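Local coordinates for protein pilin (Clostridioides difficile, PDB 6T8S) that serves as the major subunit of type IV pili, probably assembling into surface filaments whose core is built from the N-terminal helices of many copies, at residues Lys15-Val19 against Lys63-Gly67; Ile73-Lys78 against Val113-Leu118; Glu88-Glu94 against Asn125-Lys131; Asn107-Val113 against Val132-Val136. All blocks are in the same frame, centred on the assembly; numbering follows the deposited sequence.

Contact 1: residues Lys15-Val19 against Lys63-Gly67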
loop_
_atom_site.group_PDB
_atom_site.type_symbol
_atom_site.label_atom_id
_atom_site.label_comp_id
_atom_site.label_asym_id
_atom_site.label_seq_id
_atom_site.Cartn_x
_atom_site.Cartn_y
_atom_site.Cartn_z
ATOM N N LYS A 15 -0.665 13.367 -6.096
ATOM C CA LYS A 15 -1.402 12.086 -5.879
ATOM C C LYS A 15 -0.463 11.050 -5.243
ATOM O O LYS A 15 -0.885 10.328 -4.318
ATOM C CB LYS A 15 -1.954 11.569 -7.207
ATOM C CG LYS A 15 -3.109 12.388 -7.746
ATOM C CD LYS A 15 -3.633 11.879 -9.058
ATOM C CE LYS A 15 -4.991 12.459 -9.382
ATOM N NZ LYS A 15 -5.374 12.144 -10.772
ATOM N N VAL A 16 0.766 10.962 -5.745
ATOM C CA VAL A 16 1.816 10.074 -5.163
ATOM C C VAL A 16 2.068 10.489 -3.706
ATOM O O VAL A 16 2.115 9.606 -2.834
ATOM C CB VAL A 16 3.089 10.098 -6.031
ATOM C CG1 VAL A 16 4.315 9.605 -5.289
ATOM C CG2 VAL A 16 2.869 9.295 -7.307
ATOM N N ALA A 17 2.219 11.785 -3.425
ATOM C CA ALA A 17 2.488 12.261 -2.045
ATOM C C ALA A 17 1.326 11.853 -1.132
ATOM O O ALA A 17 1.571 11.480 0.022
ATOM C CB ALA A 17 2.716 13.752 -2.028
ATOM N N SER A 18 0.081 11.931 -1.610
ATOM C CA SER A 18 -1.130 11.526 -0.856
ATOM C C SER A 18 -1.062 10.048 -0.447
ATOM O O SER A 18 -1.367 9.723 0.710
ATOM C CB SER A 18 -2.367 11.851 -1.638
ATOM O OG SER A 18 -3.512 11.571 -0.872
ATOM N N VAL A 19 -0.632 9.171 -1.345
ATOM C CA VAL A 19 -0.441 7.734 -1.020
ATOM C C VAL A 19 0.654 7.591 0.042
ATOM O O VAL A 19 0.476 6.811 0.998
ATOM C CB VAL A 19 -0.131 6.921 -2.286
ATOM C CG1 VAL A 19 0.231 5.485 -1.938
ATOM C CG2 VAL A 19 -1.306 6.987 -3.253
ATOM N N LYS A 63 -9.601 5.039 -0.227
ATOM C CA LYS A 63 -9.063 4.847 -1.597
ATOM C C LYS A 63 -7.792 5.680 -1.747
ATOM O O LYS A 63 -7.716 6.788 -1.159
ATOM C CB LYS A 63 -10.058 5.295 -2.668
ATOM C CG LYS A 63 -11.312 4.445 -2.798
ATOM C CD LYS A 63 -12.317 5.013 -3.795
ATOM C CE LYS A 63 -11.786 5.137 -5.213
ATOM N NZ LYS A 63 -11.602 3.813 -5.857
ATOM N N ALA A 64 -6.851 5.172 -2.527
ATOM C CA ALA A 64 -5.608 5.882 -2.888
ATOM C C ALA A 64 -5.923 6.931 -3.959
ATOM O O ALA A 64 -6.775 6.677 -4.823
ATOM C CB ALA A 64 -4.578 4.888 -3.344
ATOM N N ASP A 65 -5.234 8.072 -3.939
ATOM C CA ASP A 65 -5.406 9.136 -4.966
ATOM C C ASP A 65 -4.896 8.668 -6.340
ATOM O O ASP A 65 -5.275 9.290 -7.346
ATOM C CB ASP A 65 -4.736 10.430 -4.513
ATOM C CG ASP A 65 -5.584 11.258 -3.563
ATOM O OD1 ASP A 65 -6.674 10.799 -3.181
ATOM O OD2 ASP A 65 -5.172 12.386 -3.261
ATOM N N ILE A 66 -4.100 7.597 -6.405
ATOM C CA ILE A 66 -3.599 7.003 -7.684
ATOM C C ILE A 66 -4.588 5.940 -8.193
ATOM O O ILE A 66 -4.315 5.356 -9.259
ATOM C CB ILE A 66 -2.177 6.434 -7.519
ATOM C CG1 ILE A 66 -2.119 5.338 -6.450
ATOM C CG2 ILE A 66 -1.180 7.559 -7.265
ATOM C CD1 ILE A 66 -0.762 4.706 -6.262
ATOM N N GLY A 67 -5.695 5.728 -7.486
ATOM C CA GLY A 67 -6.709 4.693 -7.786
ATOM C C GLY A 67 -6.610 3.522 -6.826
ATOM O O GLY A 67 -5.487 3.216 -6.374
HETATM O O HOH W 1 -4.130 8.874 -1.334
#
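Val19 and Ile66 make the closest apolar contact between the helical turn 15-19 and the loop 63-67. With Val19 CG1 anti to the backbone N (chi1 173°), the CG2 branch falls anti to the carbonyl carbon and lies 3.7 Å from Ile66 CG1. The same methyl reaches Ala64 CB at 3.9 Å, so this one methyl serves two partners, and the small alanine lets the loop come close to the helix. Val16 adds a looser touch with Ile66 from one turn earlier. Val19 and Ala64 also rest on Ile83, while Ile66 continues inward to Val90 and Leu92.

On the more exposed side Lys15 supplies its hydrocarbon rather than its charge. The extended chain crosses Asp65 at about a right angle, with CD 3.5 Å from Asp65 O, and carries NZ on past the loop.

The polar part centres on Ser18. Its OG lies 3.0 Å from Asp65 OD2, at most a weak hydrogen bond and not a settled one, since the hydroxyl proton could be turned elsewhere. A water, 2.8 Å from Ser18 OG, accepts from Asp65 N at 2.9 Å, and so links the serine to the backbone of the residue whose carboxylate it also approaches.

Residues Ala64 to Gly67 form a type I beta turn, closed by Gly67 N to Ala64 O at 3.0 Å. Gly67, which ends the turn, has a positive phi (105°), where a CB would press on Ile66 O. The contact fastens the loop before strand 70-75 to helix 9-37, within the pilin fold, in which a long N-terminal helix packs against an antiparallel sheet.

Contact 2: residues Ile73-Lys78 against Val113-Leu118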
loop_
_atom_site.group_PDB
_atom_site.type_symbol
_atom_site.label_atom_id
_atom_site.label_comp_id
_atom_site.label_asym_id
_atom_site.label_seq_id
_atom_site.Cartn_x
_atom_site.Cartn_y
_atom_site.Cartn_z
ATOM N N ILE A 73 -2.870 -7.234 3.900
ATOM C CA ILE A 73 -2.631 -8.680 3.657
ATOM C C ILE A 73 -1.303 -9.096 4.291
ATOM O O ILE A 73 -0.375 -8.262 4.441
ATOM C CB ILE A 73 -2.689 -9.025 2.158
ATOM C CG1 ILE A 73 -1.530 -8.408 1.374
ATOM C CG2 ILE A 73 -4.065 -8.665 1.595
ATOM C CD1 ILE A 73 -1.465 -8.821 -0.086
ATOM N N LYS A 74 -1.201 -10.378 4.607
ATOM C CA LYS A 74 0.065 -10.983 5.065
ATOM C C LYS A 74 0.672 -11.703 3.862
ATOM O O LYS A 74 -0.061 -12.452 3.176
ATOM C CB LYS A 74 -0.206 -11.868 6.283
ATOM C CG LYS A 74 1.031 -12.532 6.862
ATOM C CD LYS A 74 0.858 -12.979 8.293
ATOM C CE LYS A 74 1.666 -14.218 8.617
ATOM N NZ LYS A 74 1.215 -14.840 9.885
ATOM N N VAL A 75 1.933 -11.415 3.566
ATOM C CA VAL A 75 2.724 -12.086 2.496
ATOM C C VAL A 75 3.952 -12.689 3.179
ATOM O O VAL A 75 4.814 -11.923 3.600
ATOM C CB VAL A 75 3.098 -11.117 1.363
ATOM C CG1 VAL A 75 3.837 -11.835 0.241
ATOM C CG2 VAL A 75 1.870 -10.404 0.812
ATOM N N GLY A 76 3.985 -14.015 3.341
ATOM C CA GLY A 76 4.961 -14.685 4.222
ATOM C C GLY A 76 4.904 -14.114 5.630
ATOM O O GLY A 76 3.837 -14.207 6.263
ATOM N N ASN A 77 6.001 -13.517 6.095
ATOM C CA ASN A 77 6.139 -12.933 7.456
ATOM C C ASN A 77 5.825 -11.428 7.425
ATOM O O ASN A 77 5.828 -10.814 8.506
ATOM C CB ASN A 77 7.540 -13.181 8.028
ATOM C CG ASN A 77 8.654 -12.672 7.130
ATOM O OD1 ASN A 77 8.604 -12.842 5.911
ATOM N ND2 ASN A 77 9.662 -12.042 7.714
ATOM N N LYS A 78 5.546 -10.851 6.249
ATOM C CA LYS A 78 5.430 -9.378 6.065
ATOM C C LYS A 78 3.966 -8.931 6.102
ATOM O O LYS A 78 3.104 -9.644 5.555
ATOM C CB LYS A 78 6.087 -8.974 4.744
ATOM C CG LYS A 78 7.596 -9.188 4.708
ATOM C CD LYS A 78 8.209 -8.764 3.403
ATOM C CE LYS A 78 9.676 -9.119 3.271
ATOM N NZ LYS A 78 9.884 -10.579 3.403
ATOM N N VAL A 113 2.320 -10.240 -6.109
ATOM C CA VAL A 113 2.603 -11.107 -4.934
ATOM C C VAL A 113 1.903 -12.442 -5.173
ATOM O O VAL A 113 0.909 -12.464 -5.928
ATOM C CB VAL A 113 2.128 -10.474 -3.612
ATOM C CG1 VAL A 113 2.840 -9.162 -3.319
ATOM C CG2 VAL A 113 0.619 -10.283 -3.586
ATOM N N THR A 114 2.425 -13.499 -4.558
ATOM C CA THR A 114 1.675 -14.731 -4.200
ATOM C C THR A 114 1.426 -14.667 -2.683
ATOM O O THR A 114 1.830 -13.651 -2.068
ATOM C CB THR A 114 2.421 -15.966 -4.722
ATOM O OG1 THR A 114 3.604 -16.141 -3.944
ATOM C CG2 THR A 114 2.774 -15.841 -6.189
ATOM N N ALA A 115 0.781 -15.683 -2.092
ATOM C CA ALA A 115 0.490 -15.753 -0.636
ATOM C C ALA A 115 1.802 -15.877 0.155
ATOM O O ALA A 115 1.816 -15.517 1.357
ATOM C CB ALA A 115 -0.445 -16.906 -0.345
ATOM N N ASP A 116 2.866 -16.359 -0.495
ATOM C CA ASP A 116 4.181 -16.631 0.143
ATOM C C ASP A 116 5.200 -15.536 -0.189
ATOM O O ASP A 116 6.006 -15.240 0.700
ATOM C CB ASP A 116 4.730 -17.994 -0.292
ATOM C CG ASP A 116 3.979 -19.178 0.297
ATOM O OD1 ASP A 116 3.512 -19.065 1.450
ATOM O OD2 ASP A 116 3.870 -20.206 -0.405
ATOM N N ASN A 117 5.192 -14.975 -1.406
ATOM C CA ASN A 117 6.368 -14.243 -1.956
ATOM C C ASN A 117 5.988 -12.926 -2.646
ATOM O O ASN A 117 5.080 -12.922 -3.499
ATOM C CB ASN A 117 7.141 -15.108 -2.953
ATOM C CG ASN A 117 7.706 -16.352 -2.301
ATOM O OD1 ASN A 117 7.224 -17.451 -2.552
ATOM N ND2 ASN A 117 8.690 -16.178 -1.433
ATOM N N LEU A 118 6.764 -11.877 -2.361
ATOM C CA LEU A 118 6.764 -10.587 -3.102
ATOM C C LEU A 118 7.283 -10.854 -4.517
ATOM O O LEU A 118 8.253 -11.626 -4.632
ATOM C CB LEU A 118 7.679 -9.594 -2.376
ATOM C CG LEU A 118 7.348 -9.316 -0.910
ATOM C CD1 LEU A 118 8.455 -8.493 -0.254
ATOM C CD2 LEU A 118 5.996 -8.621 -0.777
#
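Gly76 and Asp116 bring their CA atoms within 4.6 Å of each other where the tight turn Val75-Lys78 meets the loop 113-118. A single weak hydrogen bond joins the two backbones, Gly76 N giving to Ala115 O over 3.3 Å, though in a nearly straight line (168°).

Val75 is the buried side chain here. Its CG1, turned anti to the backbone N (chi1 -177°), enters the concave side of the loop, 3.6 Å from Thr114 O and 4.0 Å from Leu118 CD2. A beta-branched residue suits this place because its second methyl, CG2, is turned toward Val113 while the first occupies the bend. Ile73, two residues back on the strand, extends the apolar line with CD1 4.3 Å from Val113 CG2, and continues to Tyr134.

The turn is type II' and closes a two-residue beta hairpin between strands 70-75 and 78-83: Val75 N to Lys78 O and Lys78 N to Val75 O each measure 2.9 Å. Glycine fits its first corner, where phi is positive and the chain runs close to Asp116 O.

Lys78 crosses Leu118 at about a right angle, the methylene CD lying 3.7 Å from Leu118 CD1. Its long chain thus gives apolar cover to a leucine that also packs on Val136. The loop keeps its curve by bonds of its own: Thr114 N gives to Asn117 O, and Asn117 N returns to Thr114 OG1 at 3.2 Å in an ST motif, the threonine hydroxyl accepting from a backbone N three residues on.

Contact 3: residues Glu88-Glu94 against Asn125-Lys131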
loop_
_atom_site.group_PDB
_atom_site.type_symbol
_atom_site.label_atom_id
_atom_site.label_comp_id
_atom_site.label_asym_id
_atom_site.label_seq_id
_atom_site.Cartn_x
_atom_site.Cartn_y
_atom_site.Cartn_z
ATOM N N GLU A 88 -10.742 -1.969 -9.448
ATOM C CA GLU A 88 -9.884 -0.842 -9.890
ATOM C C GLU A 88 -8.510 -0.976 -9.238
ATOM O O GLU A 88 -8.472 -1.257 -8.032
ATOM C CB GLU A 88 -10.560 0.478 -9.518
ATOM C CG GLU A 88 -9.685 1.697 -9.716
ATOM C CD GLU A 88 -10.341 2.989 -9.251
ATOM O OE1 GLU A 88 -11.133 3.543 -10.029
ATOM O OE2 GLU A 88 -10.099 3.410 -8.093
ATOM N N GLY A 89 -7.453 -0.831 -10.033
ATOM C CA GLY A 89 -6.062 -0.811 -9.558
ATOM C C GLY A 89 -5.533 0.607 -9.555
ATOM O O GLY A 89 -6.336 1.552 -9.704
ATOM N N VAL A 90 -4.220 0.752 -9.428
ATOM C CA VAL A 90 -3.544 2.079 -9.457
ATOM C C VAL A 90 -3.181 2.417 -10.899
ATOM O O VAL A 90 -3.029 1.491 -11.734
ATOM C CB VAL A 90 -2.302 2.113 -8.553
ATOM C CG1 VAL A 90 -2.607 1.591 -7.162
ATOM C CG2 VAL A 90 -1.116 1.395 -9.162
ATOM N N THR A 91 -2.999 3.707 -11.167
ATOM C CA THR A 91 -2.367 4.191 -12.408
ATOM C C THR A 91 -1.144 5.034 -12.027
ATOM O O THR A 91 -1.294 5.947 -11.198
ATOM C CB THR A 91 -3.394 4.913 -13.287
ATOM O OG1 THR A 91 -4.389 3.944 -13.626
ATOM C CG2 THR A 91 -2.784 5.483 -14.547
ATOM N N LEU A 92 0.007 4.711 -12.613
ATOM C CA LEU A 92 1.296 5.416 -12.395
ATOM C C LEU A 92 1.971 5.676 -13.739
ATOM O O LEU A 92 2.209 4.713 -14.504
ATOM C CB LEU A 92 2.206 4.578 -11.487
ATOM C CG LEU A 92 1.706 4.371 -10.057
ATOM C CD1 LEU A 92 2.545 3.326 -9.332
ATOM C CD2 LEU A 92 1.710 5.691 -9.293
ATOM N N THR A 93 2.300 6.936 -13.998
ATOM C CA THR A 93 3.329 7.318 -14.994
ATOM C C THR A 93 4.711 6.906 -14.471
ATOM O O THR A 93 4.841 6.609 -13.260
ATOM C CB THR A 93 3.252 8.818 -15.279
ATOM O OG1 THR A 93 3.709 9.477 -14.094
ATOM C CG2 THR A 93 1.858 9.264 -15.666
ATOM N N GLU A 94 5.724 6.920 -15.338
ATOM C CA GLU A 94 7.130 6.675 -14.938
ATOM C C GLU A 94 7.546 7.720 -13.897
ATOM O O GLU A 94 8.185 7.335 -12.894
ATOM C CB GLU A 94 8.049 6.722 -16.158
ATOM C CG GLU A 94 7.805 5.577 -17.124
ATOM C CD GLU A 94 8.818 5.466 -18.253
ATOM O OE1 GLU A 94 9.954 5.968 -18.094
ATOM O OE2 GLU A 94 8.462 4.877 -19.288
ATOM N N ASN A 125 11.370 3.389 -13.896
ATOM C CA ASN A 125 10.914 3.435 -15.315
ATOM C C ASN A 125 9.598 2.669 -15.513
ATOM O O ASN A 125 9.192 2.521 -16.678
ATOM C CB ASN A 125 11.966 2.847 -16.263
ATOM C CG ASN A 125 13.253 3.639 -16.251
ATOM O OD1 ASN A 125 13.229 4.862 -16.220
ATOM N ND2 ASN A 125 14.381 2.951 -16.257
ATOM N N THR A 126 8.932 2.200 -14.454
ATOM C CA THR A 126 7.695 1.379 -14.583
ATOM C C THR A 126 6.457 2.272 -14.767
ATOM O O THR A 126 6.297 3.228 -14.000
ATOM C CB THR A 126 7.472 0.446 -13.389
ATOM O OG1 THR A 126 8.651 -0.330 -13.197
ATOM C CG2 THR A 126 6.298 -0.483 -13.609
ATOM N N LYS A 127 5.641 1.973 -15.781
ATOM C CA LYS A 127 4.259 2.487 -15.959
ATOM C C LYS A 127 3.303 1.419 -15.435
ATOM O O LYS A 127 3.536 0.218 -15.708
ATOM C CB LYS A 127 3.934 2.768 -17.430
ATOM C CG LYS A 127 4.730 3.891 -18.081
ATOM C CD LYS A 127 4.019 4.529 -19.279
ATOM C CE LYS A 127 4.594 5.874 -19.701
ATOM N NZ LYS A 127 4.574 6.905 -18.620
ATOM N N VAL A 128 2.274 1.826 -14.706
ATOM C CA VAL A 128 1.220 0.896 -14.214
ATOM C C VAL A 128 -0.117 1.390 -14.747
ATOM O O VAL A 128 -0.474 2.560 -14.503
ATOM C CB VAL A 128 1.218 0.767 -12.681
ATOM C CG1 VAL A 128 0.176 -0.232 -12.232
ATOM C CG2 VAL A 128 2.590 0.380 -12.128
ATOM N N ASP A 129 -0.827 0.531 -15.474
ATOM C CA ASP A 129 -2.128 0.882 -16.099
ATOM C C ASP A 129 -3.238 0.053 -15.442
ATOM O O ASP A 129 -3.498 -1.078 -15.906
ATOM C CB ASP A 129 -2.098 0.683 -17.615
ATOM C CG ASP A 129 -3.425 1.006 -18.282
ATOM O OD1 ASP A 129 -4.305 1.586 -17.610
ATOM O OD2 ASP A 129 -3.584 0.639 -19.465
ATOM N N ASN A 130 -3.849 0.586 -14.384
ATOM C CA ASN A 130 -5.009 -0.029 -13.686
ATOM C C ASN A 130 -4.640 -1.425 -13.155
ATOM O O ASN A 130 -5.378 -2.406 -13.467
ATOM C CB ASN A 130 -6.234 -0.105 -14.599
ATOM C CG ASN A 130 -7.516 -0.330 -13.831
ATOM O OD1 ASN A 130 -7.648 0.108 -12.695
ATOM N ND2 ASN A 130 -8.471 -1.016 -14.443
ATOM N N LYS A 131 -3.582 -1.522 -12.342
ATOM C CA LYS A 131 -3.147 -2.798 -11.721
ATOM C C LYS A 131 -3.040 -2.630 -10.201
ATOM O O LYS A 131 -2.674 -1.540 -9.722
ATOM C CB LYS A 131 -1.815 -3.268 -12.309
ATOM C CG LYS A 131 -1.785 -3.445 -13.821
ATOM C CD LYS A 131 -2.722 -4.524 -14.331
ATOM C CE LYS A 131 -2.682 -4.667 -15.841
ATOM N NZ LYS A 131 -3.730 -5.600 -16.324
HETATM O O HOH W 2 -5.234 3.548 -16.265
#
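A G1 beta bulge, with Asn130 and Lys131 both facing Val90, marks the corner where strand 90-92 pairs antiparallel with the start of strand 128-138. Asn130 has the left-handed backbone (phi 59°) that asparagine tolerates well, and its side chain adds to the pairing: OD1 accepts from Gly89 N at 2.8 Å, the donor standing 41° above the amide carbonyl plane. Gly89, with no CB, fits where its CA comes 4.1 Å from that of Lys131. Around the bulge, Val90 N gives to Lys131 O at 2.8 Å and Lys131 N returns to Val90 O. Two residues on, Leu92 and Val128 exchange a pair of bonds, each 2.9 Å between the N of one and the O of the other, each donor lying on a lone pair in the carbonyl plane.

Val90, Leu92 and Val128 put their apolar side chains on one face, to which Lys131 also points. Val128 CG1, anti to the backbone N (chi1 -177°), meets Val90 CG2 at 3.7 Å, while its CG2 branch runs beside Leu92. Leu133 continues this layer.

Beyond the paired residues, where helix 94-104 begins, Glu94 and Lys127 touch through their methylenes, CG to CG 3.6 Å, although OE2 and NZ stay beyond salt-bridge range. Thr91 and Asp129 point to the other face, with a water between them, 2.8 Å from Thr91 OG1, which donates to Asp129 OD1 at 2.6 Å.

Contact 4: residues Asn107-Val113 against Val132-Val136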
loop_
_atom_site.group_PDB
_atom_site.type_symbol
_atom_site.label_atom_id
_atom_site.label_comp_id
_atom_site.label_asym_id
_atom_site.label_seq_id
_atom_site.Cartn_x
_atom_site.Cartn_y
_atom_site.Cartn_z
ATOM N N ASN A 107 12.912 -2.275 -1.968
ATOM C CA ASN A 107 12.440 -3.523 -1.318
ATOM C C ASN A 107 11.111 -3.301 -0.588
ATOM O O ASN A 107 10.840 -4.038 0.375
ATOM C CB ASN A 107 13.496 -4.077 -0.361
ATOM C CG ASN A 107 14.749 -4.528 -1.075
ATOM O OD1 ASN A 107 14.710 -4.860 -2.257
ATOM N ND2 ASN A 107 15.861 -4.531 -0.361
ATOM N N LYS A 108 10.271 -2.375 -1.056
ATOM C CA LYS A 108 8.952 -2.136 -0.429
ATOM C C LYS A 108 7.816 -2.212 -1.449
ATOM O O LYS A 108 6.761 -2.716 -1.053
ATOM C CB LYS A 108 8.975 -0.797 0.317
ATOM C CG LYS A 108 9.956 -0.764 1.489
ATOM C CD LYS A 108 9.449 -0.032 2.697
ATOM C CE LYS A 108 10.469 0.100 3.813
ATOM N NZ LYS A 108 10.735 -1.197 4.469
ATOM N N ILE A 109 7.992 -1.688 -2.667
ATOM C CA ILE A 109 6.877 -1.509 -3.643
ATOM C C ILE A 109 6.954 -2.601 -4.714
ATOM O O ILE A 109 7.995 -2.697 -5.406
ATOM C CB ILE A 109 6.879 -0.098 -4.262
ATOM C CG1 ILE A 109 7.030 0.989 -3.192
ATOM C CG2 ILE A 109 5.626 0.096 -5.106
ATOM C CD1 ILE A 109 7.452 2.315 -3.753
ATOM N N TYR A 110 5.878 -3.371 -4.869
ATOM C CA TYR A 110 5.816 -4.559 -5.765
ATOM C C TYR A 110 4.550 -4.481 -6.627
ATOM O O TYR A 110 3.502 -3.975 -6.153
ATOM C CB TYR A 110 5.929 -5.838 -4.920
ATOM C CG TYR A 110 7.267 -5.994 -4.239
ATOM C CD1 TYR A 110 8.326 -6.637 -4.865
ATOM C CD2 TYR A 110 7.509 -5.428 -2.995
ATOM C CE1 TYR A 110 9.568 -6.753 -4.256
ATOM C CE2 TYR A 110 8.753 -5.513 -2.382
ATOM C CZ TYR A 110 9.787 -6.191 -3.004
ATOM O OH TYR A 110 11.029 -6.281 -2.423
ATOM N N THR A 111 4.648 -4.967 -7.870
ATOM C CA THR A 111 3.529 -5.019 -8.850
ATOM C C THR A 111 2.839 -6.391 -8.828
ATOM O O THR A 111 1.785 -6.519 -9.477
ATOM C CB THR A 111 4.028 -4.631 -10.245
ATOM O OG1 THR A 111 5.090 -5.504 -10.622
ATOM C CG2 THR A 111 4.524 -3.202 -10.295
ATOM N N SER A 112 3.389 -7.385 -8.123
ATOM C CA SER A 112 2.749 -8.718 -7.949
ATOM C C SER A 112 3.172 -9.362 -6.628
ATOM O O SER A 112 4.270 -9.060 -6.122
ATOM C CB SER A 112 3.072 -9.638 -9.110
ATOM O OG SER A 112 4.441 -10.008 -9.077
ATOM N N VAL A 113 2.320 -10.240 -6.109
ATOM C CA VAL A 113 2.603 -11.107 -4.934
ATOM C C VAL A 113 1.903 -12.442 -5.173
ATOM O O VAL A 113 0.909 -12.464 -5.928
ATOM C CB VAL A 113 2.128 -10.474 -3.612
ATOM C CG1 VAL A 113 2.840 -9.162 -3.319
ATOM C CG2 VAL A 113 0.619 -10.283 -3.586
ATOM N N VAL A 132 -3.311 -3.699 -9.466
ATOM C CA VAL A 132 -3.140 -3.727 -7.991
ATOM C C VAL A 132 -1.651 -3.555 -7.679
ATOM O O VAL A 132 -0.812 -4.162 -8.362
ATOM C CB VAL A 132 -3.727 -5.005 -7.370
ATOM C CG1 VAL A 132 -3.501 -5.027 -5.864
ATOM C CG2 VAL A 132 -5.212 -5.141 -7.694
ATOM N N LEU A 133 -1.350 -2.729 -6.676
ATOM C CA LEU A 133 0.019 -2.405 -6.215
ATOM C C LEU A 133 0.131 -2.830 -4.751
ATOM O O LEU A 133 -0.893 -2.859 -4.051
ATOM C CB LEU A 133 0.262 -0.894 -6.376
ATOM C CG LEU A 133 1.710 -0.434 -6.211
ATOM C CD1 LEU A 133 2.556 -0.806 -7.406
ATOM C CD2 LEU A 133 1.791 1.069 -5.972
ATOM N N TYR A 134 1.346 -3.142 -4.311
ATOM C CA TYR A 134 1.650 -3.661 -2.965
ATOM C C TYR A 134 2.809 -2.862 -2.358
ATOM O O TYR A 134 3.828 -2.687 -3.033
ATOM C CB TYR A 134 1.987 -5.147 -3.076
ATOM C CG TYR A 134 0.878 -5.973 -3.668
ATOM C CD1 TYR A 134 -0.163 -6.447 -2.884
ATOM C CD2 TYR A 134 0.847 -6.234 -5.027
ATOM C CE1 TYR A 134 -1.179 -7.219 -3.429
ATOM C CE2 TYR A 134 -0.169 -6.990 -5.591
ATOM C CZ TYR A 134 -1.177 -7.491 -4.787
ATOM O OH TYR A 134 -2.190 -8.225 -5.347
ATOM N N ILE A 135 2.651 -2.398 -1.114
ATOM C CA ILE A 135 3.749 -1.705 -0.373
ATOM C C ILE A 135 3.940 -2.383 0.986
ATOM O O ILE A 135 3.009 -2.389 1.809
ATOM C CB ILE A 135 3.528 -0.186 -0.225
ATOM C CG1 ILE A 135 3.089 0.481 -1.534
ATOM C CG2 ILE A 135 4.806 0.446 0.313
ATOM C CD1 ILE A 135 2.849 1.977 -1.429
ATOM N N VAL A 136 5.135 -2.914 1.223
ATOM C CA VAL A 136 5.469 -3.553 2.527
ATOM C C VAL A 136 5.358 -2.491 3.630
ATOM O O VAL A 136 5.999 -1.422 3.480
ATOM C CB VAL A 136 6.870 -4.175 2.503
ATOM C CG1 VAL A 136 7.262 -4.705 3.871
ATOM C CG2 VAL A 136 6.958 -5.280 1.459
HETATM O O HOH W 3 -1.509 -6.333 -9.737
#
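Ile109 meets Leu133 and Ile135 at the buried centre of this pairing. Its CG2 lies 3.9 Å from Leu133 CD1, while CG1 runs alongside Ile135, 4.2 Å from its CG2. Branched aliphatic residues fill this face well, because each offers two directions of contact; Leu100 and Leu101 of helix 94-104 lie against Ile109.

Across the sheet, Val113 covers one face of Tyr134, a flat ring broad enough for both methyls. With CG1 beside the backbone N (chi1 -62°), CG2 is left to make a CH-pi contact, 3.7 Å from the ring centroid and 20° off the normal, and CG1 rests over the ring's CG end. Tyr110 O occupies the ring's edge, in its plane.

Strand 109-110 is a short antiparallel partner of strand 128-138, in the sheet of the globular pilin domain. Tyr110 and Tyr134 form the hydrogen-bonded pair: Tyr110 N gives to Tyr134 O at 2.8 Å, and Tyr134 N returns to Tyr110 O at 3.0 Å, nearly along the C=O axis. Two residues further along each strand, Val136 N gives to Lys108 O at 2.8 Å. At the other end the strands part, and a water donates to Val132 O at 2.7 Å and, weakly, to Thr111 O.

Contact 1 comes first along the chain and is complete before the others begin; contacts 2, 3 and 4 then interleave, their segments alternating. Strand 128-138 is common to contacts 3 and 4, whose centres are about 12 Å apart, and Leu133 packs on Val90 and Leu92 between them. Contacts 2 and 4, their centres about 10 Å apart, share Val113. Contact 1 touches contact 3 through the salt bridge of Lys63 with Glu88 and a probable backbone hydrogen bond between Ile66 and Thr91, yet its centre lies about 23 Å from that of contact 2, across the chain's centre. Together they tie the long helix, the sheet and its outer loops into one globular pilin domain.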